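Local coordinates for protein alkane monooxygenase (Geobacillus thermodenitrificans, PDB 3B9O) that belongs to the luciferase-like monooxygenase family, with a TIM-barrel fold, and binds flavin mononucleotide, at residues Phe55-Tyr63 against Val78-Ile89; Tyr63-Ala73 against Ala310-Ser321. All blocks are in the same frame, centred on the assembly; numbering follows the deposited sequence.

Contact 1. Residues Phe55-Tyr63 against Val78-Ile89; sequences FLADVVGIY and VQIPVNDPLMLI. With FMN (flavin mononucleotide), chain C.
Tyr63 and Gln79 make the one direct hydrogen bond between 55-63 and 78-89: Tyr63 OH donates to Gln79 OE1 at 2.9 Å, from above the carbonyl plane, with ring and amide planes 76° apart. The amide gets there on an extended chain beyond CG (chi2 179°), and its other end is held too, NE2 being hydrogen-bonded to His17 O. Val78 lays CG1 over one face of the same ring, 4.1 Å from Tyr63 CG, and the Val59 side chain crosses that of Gln79 at about a right angle, putting CG1 against OE1. Further along, Ile62 and Ile80 touch through their CD1 methyls. At the other end, the Pro85 ring lies across the Asp58 carboxylate, its CD 3.7 Å from OD1, while Leu56 meets Pro85 with CB and spreads its two methyls to Leu88 and to Ile89 CD1, the latter 3.8 Å from Leu56 CD1.

Three waters bridge the two segments, two of them between backbone atoms alone. One donates hydrogen bonds to Asp58 OD1 (2.7 Å) and to Asn83 O, another bridges Gly61 O and Gln79 O, and the third joins Tyr63 N to Val78 O.

Asp58 also faces the flavin: FMN N3 donates to Asp58 O at 2.8 Å, nearly straight at 165°, and the return bond from Asp58 N to FMN O4 is weak. The carboxylate is directed away from the flavin, toward Pro85, Val82 and the first water.

Strand 53-57 of the parallel barrel sheet runs between strands 6-12 and 100-106. The loop 78-89 passes over its C-terminal end to enter helix 89-94, with Ile89 reaching Leu122 of helix 112-125.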
loop_
_atom_site.group_PDB
_atom_site.type_symbol
_atom_site.label_atom_id
_atom_site.label_comp_id
_atom_site.label_asym_id
_atom_site.label_seq_id
_atom_site.Cartn_x
_atom_site.Cartn_y
_atom_site.Cartn_z
ATOM N N PHE A 55 5.669 0.577 2.520
ATOM C CA PHE A 55 4.250 0.645 2.127
ATOM C C PHE A 55 3.427 0.637 3.412
ATOM O O PHE A 55 3.425 -0.351 4.156
ATOM C CB PHE A 55 3.888 -0.551 1.195
ATOM C CG PHE A 55 2.477 -0.514 0.625
ATOM C CD1 PHE A 55 2.278 -0.475 -0.750
ATOM C CD2 PHE A 55 1.356 -0.546 1.445
ATOM C CE1 PHE A 55 0.964 -0.462 -1.306
ATOM C CE2 PHE A 55 0.025 -0.503 0.896
ATOM C CZ PHE A 55 -0.156 -0.479 -0.473
ATOM N N LEU A 56 2.777 1.754 3.694
ATOM C CA LEU A 56 2.014 1.894 4.942
ATOM C C LEU A 56 0.518 1.703 4.676
ATOM O O LEU A 56 -0.097 2.470 3.922
ATOM C CB LEU A 56 2.280 3.260 5.587
ATOM C CG LEU A 56 3.666 3.397 6.197
ATOM C CD1 LEU A 56 4.108 4.877 6.111
ATOM C CD2 LEU A 56 3.634 2.857 7.606
ATOM N N ALA A 57 -0.031 0.666 5.275
ATOM C CA ALA A 57 -1.490 0.481 5.360
ATOM C C ALA A 57 -2.078 1.523 6.326
ATOM O O ALA A 57 -1.339 2.230 7.057
ATOM C CB ALA A 57 -1.815 -0.941 5.841
ATOM N N ASP A 58 -3.399 1.643 6.318
ATOM C CA ASP A 58 -4.088 2.508 7.260
ATOM C C ASP A 58 -5.551 2.156 7.355
ATOM O O ASP A 58 -6.145 1.625 6.400
ATOM C CB ASP A 58 -4.034 3.976 6.832
ATOM C CG ASP A 58 -4.420 4.918 7.963
ATOM O OD1 ASP A 58 -4.123 4.611 9.166
ATOM O OD2 ASP A 58 -5.009 5.976 7.641
ATOM N N VAL A 59 -6.137 2.486 8.499
ATOM C CA VAL A 59 -7.603 2.446 8.654
ATOM C C VAL A 59 -7.972 3.624 9.556
ATOM O O VAL A 59 -7.190 4.010 10.449
ATOM C CB VAL A 59 -8.133 1.104 9.340
ATOM C CG1 VAL A 59 -7.847 -0.143 8.497
ATOM C CG2 VAL A 59 -7.629 0.959 10.810
ATOM N N VAL A 60 -9.139 4.195 9.311
ATOM C CA VAL A 60 -9.731 5.187 10.202
ATOM C C VAL A 60 -10.995 4.611 10.875
ATOM O O VAL A 60 -11.669 5.305 11.643
ATOM C CB VAL A 60 -10.051 6.543 9.489
ATOM C CG1 VAL A 60 -8.769 7.391 9.298
ATOM C CG2 VAL A 60 -10.774 6.341 8.153
ATOM N N GLY A 61 -11.297 3.352 10.548
ATOM C CA GLY A 61 -12.380 2.596 11.169
ATOM C C GLY A 61 -11.810 1.638 12.189
ATOM O O GLY A 61 -10.580 1.492 12.333
ATOM N N ILE A 62 -12.716 0.968 12.889
ATOM C CA ILE A 62 -12.390 0.098 14.002
ATOM C C ILE A 62 -12.990 -1.245 13.676
ATOM O O ILE A 62 -14.058 -1.324 13.072
ATOM C CB ILE A 62 -12.935 0.674 15.360
ATOM C CG1 ILE A 62 -12.243 2.023 15.667
ATOM C CG2 ILE A 62 -12.760 -0.342 16.516
ATOM C CD1 ILE A 62 -12.900 2.917 16.803
ATOM N N TYR A 63 -12.255 -2.278 14.044
ATOM C CA TYR A 63 -12.615 -3.663 13.846
ATOM C C TYR A 63 -13.600 -4.106 14.940
ATOM O O TYR A 63 -13.197 -4.677 15.936
ATOM C CB TYR A 63 -11.349 -4.510 13.874
ATOM C CG TYR A 63 -10.565 -4.363 12.595
ATOM C CD1 TYR A 63 -10.685 -5.306 11.569
ATOM C CD2 TYR A 63 -9.727 -3.266 12.389
ATOM C CE1 TYR A 63 -9.984 -5.168 10.374
ATOM C CE2 TYR A 63 -9.019 -3.118 11.196
ATOM C CZ TYR A 63 -9.168 -4.057 10.195
ATOM O OH TYR A 63 -8.467 -3.930 9.040
ATOM N N VAL A 78 -5.614 -5.097 17.554
ATOM C CA VAL A 78 -5.920 -5.325 16.131
ATOM C C VAL A 78 -6.193 -3.981 15.427
ATOM O O VAL A 78 -7.336 -3.557 15.283
ATOM C CB VAL A 78 -7.101 -6.371 15.962
ATOM C CG1 VAL A 78 -7.556 -6.478 14.475
ATOM C CG2 VAL A 78 -6.680 -7.739 16.506
ATOM N N GLN A 79 -5.110 -3.282 15.049
ATOM C CA GLN A 79 -5.201 -2.018 14.302
ATOM C C GLN A 79 -5.843 -0.877 15.099
ATOM O O GLN A 79 -6.257 0.114 14.538
ATOM C CB GLN A 79 -5.854 -2.230 12.929
ATOM C CG GLN A 79 -4.867 -2.971 11.999
ATOM C CD GLN A 79 -5.370 -3.282 10.596
ATOM O OE1 GLN A 79 -6.090 -2.496 9.978
ATOM N NE2 GLN A 79 -4.959 -4.436 10.075
ATOM N N ILE A 80 -5.911 -1.067 16.422
ATOM C CA ILE A 80 -6.278 -0.032 17.404
ATOM C C ILE A 80 -5.377 -0.309 18.638
ATOM O O ILE A 80 -5.210 -1.448 19.045
ATOM C CB ILE A 80 -7.825 -0.004 17.704
ATOM C CG1 ILE A 80 -8.205 1.279 18.500
ATOM C CG2 ILE A 80 -8.294 -1.350 18.369
ATOM C CD1 ILE A 80 -9.693 1.560 18.677
ATOM N N PRO A 81 -4.655 0.700 19.122
ATOM C CA PRO A 81 -4.567 2.076 18.619
ATOM C C PRO A 81 -3.909 2.124 17.209
ATOM O O PRO A 81 -3.182 1.178 16.819
ATOM C CB PRO A 81 -3.669 2.745 19.647
ATOM C CG PRO A 81 -2.756 1.597 20.118
ATOM C CD PRO A 81 -3.728 0.469 20.246
ATOM N N VAL A 82 -4.201 3.194 16.465
ATOM C CA VAL A 82 -3.595 3.454 15.151
ATOM C C VAL A 82 -3.267 4.943 15.046
ATOM O O VAL A 82 -4.133 5.774 15.308
ATOM C CB VAL A 82 -4.565 3.421 13.957
ATOM C CG1 VAL A 82 -3.924 3.012 12.613
ATOM C CG2 VAL A 82 -6.033 3.123 14.274
ATOM N N ASN A 83 -2.054 5.262 14.622
ATOM C CA ASN A 83 -1.651 6.643 14.389
ATOM C C ASN A 83 -1.637 6.953 12.905
ATOM O O ASN A 83 -1.659 6.045 12.073
ATOM C CB ASN A 83 -0.252 6.912 15.014
ATOM C CG ASN A 83 -0.297 7.061 16.566
ATOM O OD1 ASN A 83 0.743 7.262 17.235
ATOM N ND2 ASN A 83 -1.494 6.999 17.124
ATOM N N ASP A 84 -1.542 8.238 12.569
ATOM C CA ASP A 84 -1.616 8.667 11.169
ATOM C C ASP A 84 -0.294 8.369 10.459
ATOM O O ASP A 84 0.785 8.772 10.949
ATOM C CB ASP A 84 -1.930 10.170 11.098
ATOM C CG ASP A 84 -1.859 10.701 9.683
ATOM O OD1 ASP A 84 -0.987 11.510 9.408
ATOM O OD2 ASP A 84 -2.654 10.290 8.831
ATOM N N PRO A 85 -0.362 7.697 9.286
ATOM C CA PRO A 85 0.873 7.348 8.557
ATOM C C PRO A 85 1.578 8.542 7.899
ATOM O O PRO A 85 2.804 8.512 7.809
ATOM C CB PRO A 85 0.395 6.345 7.485
ATOM C CG PRO A 85 -1.050 6.636 7.285
ATOM C CD PRO A 85 -1.582 7.210 8.587
ATOM N N LEU A 86 0.836 9.552 7.410
ATOM C CA LEU A 86 1.461 10.715 6.752
ATOM C C LEU A 86 2.429 11.478 7.698
ATOM O O LEU A 86 3.468 12.004 7.270
ATOM C CB LEU A 86 0.399 11.631 6.082
ATOM C CG LEU A 86 -0.063 11.197 4.670
ATOM C CD1 LEU A 86 -0.959 9.968 4.742
ATOM C CD2 LEU A 86 -0.795 12.360 3.935
ATOM N N MET A 87 2.121 11.508 9.000
ATOM C CA MET A 87 3.000 12.184 9.991
ATOM C C MET A 87 4.465 11.638 10.056
ATOM O O MET A 87 5.381 12.336 10.436
ATOM C CB MET A 87 2.323 12.193 11.386
ATOM C CG MET A 87 0.978 12.975 11.461
ATOM S SD MET A 87 1.215 14.697 10.924
ATOM C CE MET A 87 0.105 14.821 9.580
ATOM N N LEU A 88 4.640 10.384 9.661
ATOM C CA LEU A 88 5.909 9.646 9.724
ATOM C C LEU A 88 6.865 10.059 8.639
ATOM O O LEU A 88 8.067 9.870 8.768
ATOM C CB LEU A 88 5.631 8.129 9.563
ATOM C CG LEU A 88 4.792 7.445 10.663
ATOM C CD1 LEU A 88 4.443 6.021 10.202
ATOM C CD2 LEU A 88 5.490 7.522 12.048
ATOM N N ILE A 89 6.323 10.559 7.537
ATOM C CA ILE A 89 7.069 10.556 6.298
ATOM C C ILE A 89 8.268 11.467 6.315
ATOM O O ILE A 89 9.364 11.042 5.875
ATOM C CB ILE A 89 6.160 10.817 5.044
ATOM C CG1 ILE A 89 4.992 9.779 4.987
ATOM C CG2 ILE A 89 6.991 10.753 3.760
ATOM C CD1 ILE A 89 5.472 8.272 5.016
HETATM N N1 FMN C . -8.213 -1.298 3.051
HETATM C C2 FMN C . -7.891 -0.317 3.926
HETATM O O2 FMN C . -8.825 0.409 4.377
HETATM N N3 FMN C . -6.573 -0.159 4.277
HETATM C C4 FMN C . -5.589 -0.960 3.758
HETATM O O4 FMN C . -4.395 -0.791 4.086
HETATM C C4A FMN C . -5.918 -1.973 2.844
HETATM N N5 FMN C . -4.988 -2.803 2.283
HETATM C C5A FMN C . -5.380 -3.784 1.408
HETATM C C6 FMN C . -4.452 -4.665 0.819
HETATM C C7 FMN C . -4.873 -5.658 -0.087
HETATM C C7M FMN C . -3.890 -6.616 -0.725
HETATM C C8 FMN C . -6.217 -5.770 -0.414
HETATM C C8M FMN C . -6.682 -6.833 -1.381
HETATM C C9 FMN C . -7.152 -4.904 0.166
HETATM C C9A FMN C . -6.746 -3.912 1.078
HETATM N N10 FMN C . -7.657 -3.075 1.638
HETATM C C10 FMN C . -7.270 -2.123 2.511
HETATM C "C1'" FMN C . -9.097 -3.170 1.318
HETATM C "C2'" FMN C . -9.456 -2.138 0.235
HETATM O "O2'" FMN C . -8.321 -1.344 -0.112
HETATM C "C3'" FMN C . -10.608 -1.182 0.585
HETATM O "O3'" FMN C . -10.485 -0.602 1.902
HETATM C "C4'" FMN C . -12.003 -1.779 0.291
HETATM O "O4'" FMN C . -12.874 -1.686 1.422
HETATM C "C5'" FMN C . -11.992 -3.236 -0.183
HETATM O "O5'" FMN C . -11.920 -3.157 -1.601
HETATM P P FMN C . -12.574 -4.250 -2.580
HETATM O O1P FMN C . -13.908 -4.593 -1.937
HETATM O O2P FMN C . -12.649 -3.512 -3.884
HETATM O O3P FMN C . -11.649 -5.453 -2.550
HETATM O O HOH W 1 -1.862 3.835 10.324
HETATM O O HOH W 2 -9.024 0.842 14.424
HETATM O O HOH W 3 -9.692 -1.779 15.362
#

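Contact 2. Residues Tyr63-Ala73 against Ala310-Ser321; sequences YDVYRQSRDTA and AHYGGGTGYDLS
Tyr63 lies along the last turns of helix 305-316, where the long loop after strand 53-57 of the TIM barrel packs on a Gly313-Gly314-Gly315 run. Its CD1 comes within 3.6 Å of Gly314 CA, a closeness allowed by the missing side chain, since a CB there would point at the ring. Carbonyls Ala310 O and His311 O sit at the ring edge, near its plane. The His311 ring runs alongside, pointing the same way, with planes at 79° and His311 CD2 3.5 Å from Tyr63 CE1.

Val65 comes next and presses CB and CG1 onto Gly313 O; CG1, anti to the backbone N (chi1 167°), continues to Gly317 O at 3.6 Å. Gly317 has left the helix with positive phi.

From Tyr66, the backbone N reaches Ala310 O through a water, 2.8 Å from each. The side chain sets CB against Ala310 CA, and the ring carries on past Asp319 and Ser321 until its hydroxyl hydrogen-bonds Glu306 of helix 305-316.

Arg67 folds CG back over the centre of the Tyr66 ring, 3.6 Å above its plane, and also touches Ser321 CB. The direct hydrogen bond between the segments is at Asp319, whose OD1 takes three donors: Ser321 N, closing an Asx turn, Ser321 OG on the syn side, and Arg67 N, which reaches OD1 at 3.0 Å from 52° above the carboxylate plane.

Further along 63-73, the start of helix 71-75 comes against helix 305-316, with Thr72 CG2 3.8 Å from Ala310 CB.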
loop_
_atom_site.group_PDB
_atom_site.type_symbol
_atom_site.label_atom_id
_atom_site.label_comp_id
_atom_site.label_asym_id
_atom_site.label_seq_id
_atom_site.Cartn_x
_atom_site.Cartn_y
_atom_site.Cartn_z
ATOM N N TYR A 63 -12.255 -2.278 14.044
ATOM C CA TYR A 63 -12.615 -3.663 13.846
ATOM C C TYR A 63 -13.600 -4.106 14.940
ATOM O O TYR A 63 -13.197 -4.677 15.936
ATOM C CB TYR A 63 -11.349 -4.510 13.874
ATOM C CG TYR A 63 -10.565 -4.363 12.595
ATOM C CD1 TYR A 63 -10.685 -5.306 11.569
ATOM C CD2 TYR A 63 -9.727 -3.266 12.389
ATOM C CE1 TYR A 63 -9.984 -5.168 10.374
ATOM C CE2 TYR A 63 -9.019 -3.118 11.196
ATOM C CZ TYR A 63 -9.168 -4.057 10.195
ATOM O OH TYR A 63 -8.467 -3.930 9.040
ATOM N N ASP A 64 -14.870 -3.810 14.720
ATOM C CA ASP A 64 -15.906 -4.009 15.753
ATOM C C ASP A 64 -16.993 -4.929 15.217
ATOM O O ASP A 64 -18.141 -4.833 15.631
ATOM C CB ASP A 64 -16.501 -2.658 16.203
ATOM C CG ASP A 64 -17.138 -1.886 15.064
ATOM O OD1 ASP A 64 -17.248 -2.438 13.943
ATOM O OD2 ASP A 64 -17.515 -0.707 15.273
ATOM N N VAL A 65 -16.635 -5.795 14.278
ATOM C CA VAL A 65 -17.639 -6.660 13.648
ATOM C C VAL A 65 -17.718 -7.964 14.429
ATOM O O VAL A 65 -18.806 -8.385 14.850
ATOM C CB VAL A 65 -17.384 -6.886 12.129
ATOM C CG1 VAL A 65 -18.260 -8.028 11.593
ATOM C CG2 VAL A 65 -17.638 -5.586 11.340
ATOM N N TYR A 66 -16.559 -8.592 14.640
ATOM C CA TYR A 66 -16.506 -9.835 15.383
ATOM C C TYR A 66 -16.985 -9.627 16.841
ATOM O O TYR A 66 -16.530 -8.713 17.548
ATOM C CB TYR A 66 -15.108 -10.436 15.297
ATOM C CG TYR A 66 -14.877 -11.665 16.155
ATOM C CD1 TYR A 66 -15.503 -12.881 15.866
ATOM C CD2 TYR A 66 -14.029 -11.609 17.255
ATOM C CE1 TYR A 66 -15.275 -14.006 16.655
ATOM C CE2 TYR A 66 -13.796 -12.713 18.046
ATOM C CZ TYR A 66 -14.432 -13.912 17.747
ATOM O OH TYR A 66 -14.177 -15.020 18.525
ATOM N N ARG A 67 -17.940 -10.475 17.250
ATOM C CA ARG A 67 -18.688 -10.365 18.512
ATOM C C ARG A 67 -19.373 -9.022 18.731
ATOM O O ARG A 67 -19.620 -8.619 19.874
ATOM C CB ARG A 67 -17.820 -10.771 19.710
ATOM C CG ARG A 67 -17.136 -12.135 19.496
ATOM C CD ARG A 67 -16.215 -12.524 20.605
ATOM N NE ARG A 67 -16.923 -12.555 21.875
ATOM C CZ ARG A 67 -17.207 -13.659 22.572
ATOM N NH1 ARG A 67 -16.829 -14.873 22.139
ATOM N NH2 ARG A 67 -17.863 -13.537 23.718
ATOM N N GLN A 68 -19.659 -8.321 17.636
ATOM C CA GLN A 68 -20.421 -7.072 17.662
ATOM C C GLN A 68 -19.800 -5.927 18.496
ATOM O O GLN A 68 -20.467 -4.961 18.874
ATOM C CB GLN A 68 -21.877 -7.390 18.091
ATOM C CG GLN A 68 -22.585 -8.336 17.095
ATOM C CD GLN A 68 -22.486 -7.811 15.665
ATOM O OE1 GLN A 68 -21.982 -8.502 14.762
ATOM N NE2 GLN A 68 -22.932 -6.575 15.453
ATOM N N SER A 69 -18.511 -6.034 18.759
ATOM C CA SER A 69 -17.841 -5.110 19.641
ATOM C C SER A 69 -16.400 -4.937 19.179
ATOM O O SER A 69 -15.792 -5.867 18.654
ATOM C CB SER A 69 -17.859 -5.686 21.059
ATOM O OG SER A 69 -17.104 -4.900 21.932
ATOM N N ARG A 70 -15.861 -3.744 19.424
ATOM C CA ARG A 70 -14.443 -3.471 19.242
ATOM C C ARG A 70 -13.589 -4.155 20.296
ATOM O O ARG A 70 -12.381 -4.150 20.177
ATOM C CB ARG A 70 -14.202 -1.963 19.331
ATOM C CG ARG A 70 -14.501 -1.400 20.730
ATOM C CD ARG A 70 -14.239 0.101 20.835
ATOM N NE ARG A 70 -14.487 0.555 22.215
ATOM C CZ ARG A 70 -15.671 0.994 22.634
ATOM N NH1 ARG A 70 -16.674 1.102 21.760
ATOM N NH2 ARG A 70 -15.830 1.354 23.908
ATOM N N ASP A 71 -14.194 -4.719 21.340
ATOM C CA ASP A 71 -13.397 -5.184 22.496
ATOM C C ASP A 71 -12.285 -6.184 22.188
ATOM O O ASP A 71 -11.218 -6.112 22.786
ATOM C CB ASP A 71 -14.266 -5.688 23.682
ATOM C CG ASP A 71 -15.105 -4.559 24.335
ATOM O OD1 ASP A 71 -14.958 -3.358 24.004
ATOM O OD2 ASP A 71 -15.951 -4.884 25.188
ATOM N N THR A 72 -12.530 -7.134 21.292
ATOM C CA THR A 72 -11.459 -8.055 20.876
ATOM C C THR A 72 -10.311 -7.314 20.175
ATOM O O THR A 72 -9.138 -7.529 20.494
ATOM C CB THR A 72 -11.979 -9.181 19.959
ATOM O OG1 THR A 72 -12.981 -9.929 20.663
ATOM C CG2 THR A 72 -10.860 -10.120 19.578
ATOM N N ALA A 73 -10.658 -6.437 19.224
ATOM C CA ALA A 73 -9.650 -5.618 18.543
ATOM C C ALA A 73 -8.834 -4.814 19.555
ATOM O O ALA A 73 -7.605 -4.754 19.464
ATOM C CB ALA A 73 -10.318 -4.702 17.539
ATOM N N ALA A 310 -11.110 -11.101 14.770
ATOM C CA ALA A 310 -11.476 -9.680 14.762
ATOM C C ALA A 310 -11.133 -9.042 13.411
ATOM O O ALA A 310 -11.958 -8.314 12.832
ATOM C CB ALA A 310 -10.790 -8.915 15.938
ATOM N N HIS A 311 -9.947 -9.370 12.896
ATOM C CA HIS A 311 -9.471 -8.806 11.619
ATOM C C HIS A 311 -10.355 -9.251 10.470
ATOM O O HIS A 311 -10.767 -8.453 9.641
ATOM C CB HIS A 311 -8.029 -9.247 11.355
ATOM C CG HIS A 311 -7.357 -8.480 10.265
ATOM N ND1 HIS A 311 -5.987 -8.383 10.157
ATOM C CD2 HIS A 311 -7.864 -7.746 9.245
ATOM C CE1 HIS A 311 -5.680 -7.640 9.108
ATOM N NE2 HIS A 311 -6.799 -7.225 8.551
ATOM N N TYR A 312 -10.633 -10.547 10.447
ATOM C CA TYR A 312 -11.514 -11.169 9.467
ATOM C C TYR A 312 -12.883 -10.511 9.472
ATOM O O TYR A 312 -13.427 -10.237 8.416
ATOM C CB TYR A 312 -11.617 -12.670 9.746
ATOM C CG TYR A 312 -12.482 -13.448 8.771
ATOM C CD1 TYR A 312 -11.929 -14.048 7.638
ATOM C CD2 TYR A 312 -13.869 -13.582 8.989
ATOM C CE1 TYR A 312 -12.736 -14.786 6.741
ATOM C CE2 TYR A 312 -14.676 -14.286 8.112
ATOM C CZ TYR A 312 -14.114 -14.888 6.998
ATOM O OH TYR A 312 -14.949 -15.593 6.155
ATOM N N GLY A 313 -13.446 -10.276 10.659
ATOM C CA GLY A 313 -14.734 -9.613 10.784
ATOM C C GLY A 313 -14.786 -8.241 10.119
ATOM O O GLY A 313 -15.649 -7.997 9.283
ATOM N N GLY A 314 -13.880 -7.342 10.508
ATOM C CA GLY A 314 -13.784 -6.036 9.868
ATOM C C GLY A 314 -13.546 -6.142 8.373
ATOM O O GLY A 314 -14.194 -5.455 7.592
ATOM N N GLY A 315 -12.613 -6.995 7.966
ATOM C CA GLY A 315 -12.253 -7.146 6.535
ATOM C C GLY A 315 -13.339 -7.728 5.632
ATOM O O GLY A 315 -13.480 -7.296 4.487
ATOM N N THR A 316 -14.106 -8.699 6.153
ATOM C CA THR A 316 -15.161 -9.404 5.395
ATOM C C THR A 316 -16.582 -8.936 5.715
ATOM O O THR A 316 -17.491 -8.993 4.866
ATOM C CB THR A 316 -15.068 -10.944 5.594
ATOM O OG1 THR A 316 -15.443 -11.292 6.937
ATOM C CG2 THR A 316 -13.638 -11.442 5.294
ATOM N N GLY A 317 -16.781 -8.431 6.930
ATOM C CA GLY A 317 -18.130 -8.066 7.353
ATOM C C GLY A 317 -18.861 -9.204 8.052
ATOM O O GLY A 317 -19.948 -8.988 8.589
ATOM N N TYR A 318 -18.241 -10.391 8.057
ATOM C CA TYR A 318 -18.765 -11.601 8.713
ATOM C C TYR A 318 -18.280 -11.729 10.156
ATOM O O TYR A 318 -17.061 -11.854 10.423
ATOM C CB TYR A 318 -18.397 -12.887 7.943
ATOM C CG TYR A 318 -19.135 -13.006 6.623
ATOM C CD1 TYR A 318 -18.536 -12.601 5.427
ATOM C CD2 TYR A 318 -20.457 -13.507 6.577
ATOM C CE1 TYR A 318 -19.234 -12.685 4.203
ATOM C CE2 TYR A 318 -21.160 -13.596 5.369
ATOM C CZ TYR A 318 -20.543 -13.185 4.189
ATOM O OH TYR A 318 -21.231 -13.270 3.001
ATOM N N ASP A 319 -19.254 -11.711 11.071
ATOM C CA ASP A 319 -19.008 -11.994 12.471
ATOM C C ASP A 319 -19.170 -13.496 12.744
ATOM O O ASP A 319 -20.301 -13.968 12.930
ATOM C CB ASP A 319 -19.981 -11.186 13.357
ATOM C CG ASP A 319 -19.865 -11.548 14.824
ATOM O OD1 ASP A 319 -19.005 -12.367 15.180
ATOM O OD2 ASP A 319 -20.630 -11.014 15.641
ATOM N N LEU A 320 -18.057 -14.232 12.812
ATOM C CA LEU A 320 -18.113 -15.704 12.917
ATOM C C LEU A 320 -18.607 -16.262 14.263
ATOM O O LEU A 320 -18.786 -17.490 14.402
ATOM C CB LEU A 320 -16.750 -16.342 12.600
ATOM C CG LEU A 320 -16.152 -16.072 11.218
ATOM C CD1 LEU A 320 -14.860 -16.859 11.027
ATOM C CD2 LEU A 320 -17.170 -16.389 10.108
ATOM N N SER A 321 -18.797 -15.379 15.249
ATOM C CA SER A 321 -19.210 -15.804 16.594
ATOM C C SER A 321 -20.677 -16.146 16.498
ATOM O O SER A 321 -21.186 -16.948 17.289
ATOM C CB SER A 321 -18.988 -14.694 17.624
ATOM O OG SER A 321 -19.944 -13.675 17.453
HETATM O O HOH W 4 -14.193 -7.259 14.126
#

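Both contacts involve the excursion that leaves strand 53-57 and leads to helix 89-94, and their centres are about 17 Å apart. Along the chain they come as 55-63, 63-73, 78-89 and, far later, 310-321, with Tyr63 common to both. Contact 1 closes the excursion on itself beside the flavin, about 12 Å from the chain centre; contact 2, about 22 Å out, fastens its outer part to helix 305-316. They touch directly: Val78 N probably hydrogen-bonds Ala73 O at 2.8 Å, and Gln79 NE2 packs on His311 CE1. The late helix is thus joined to the flavin-binding end of the early strand.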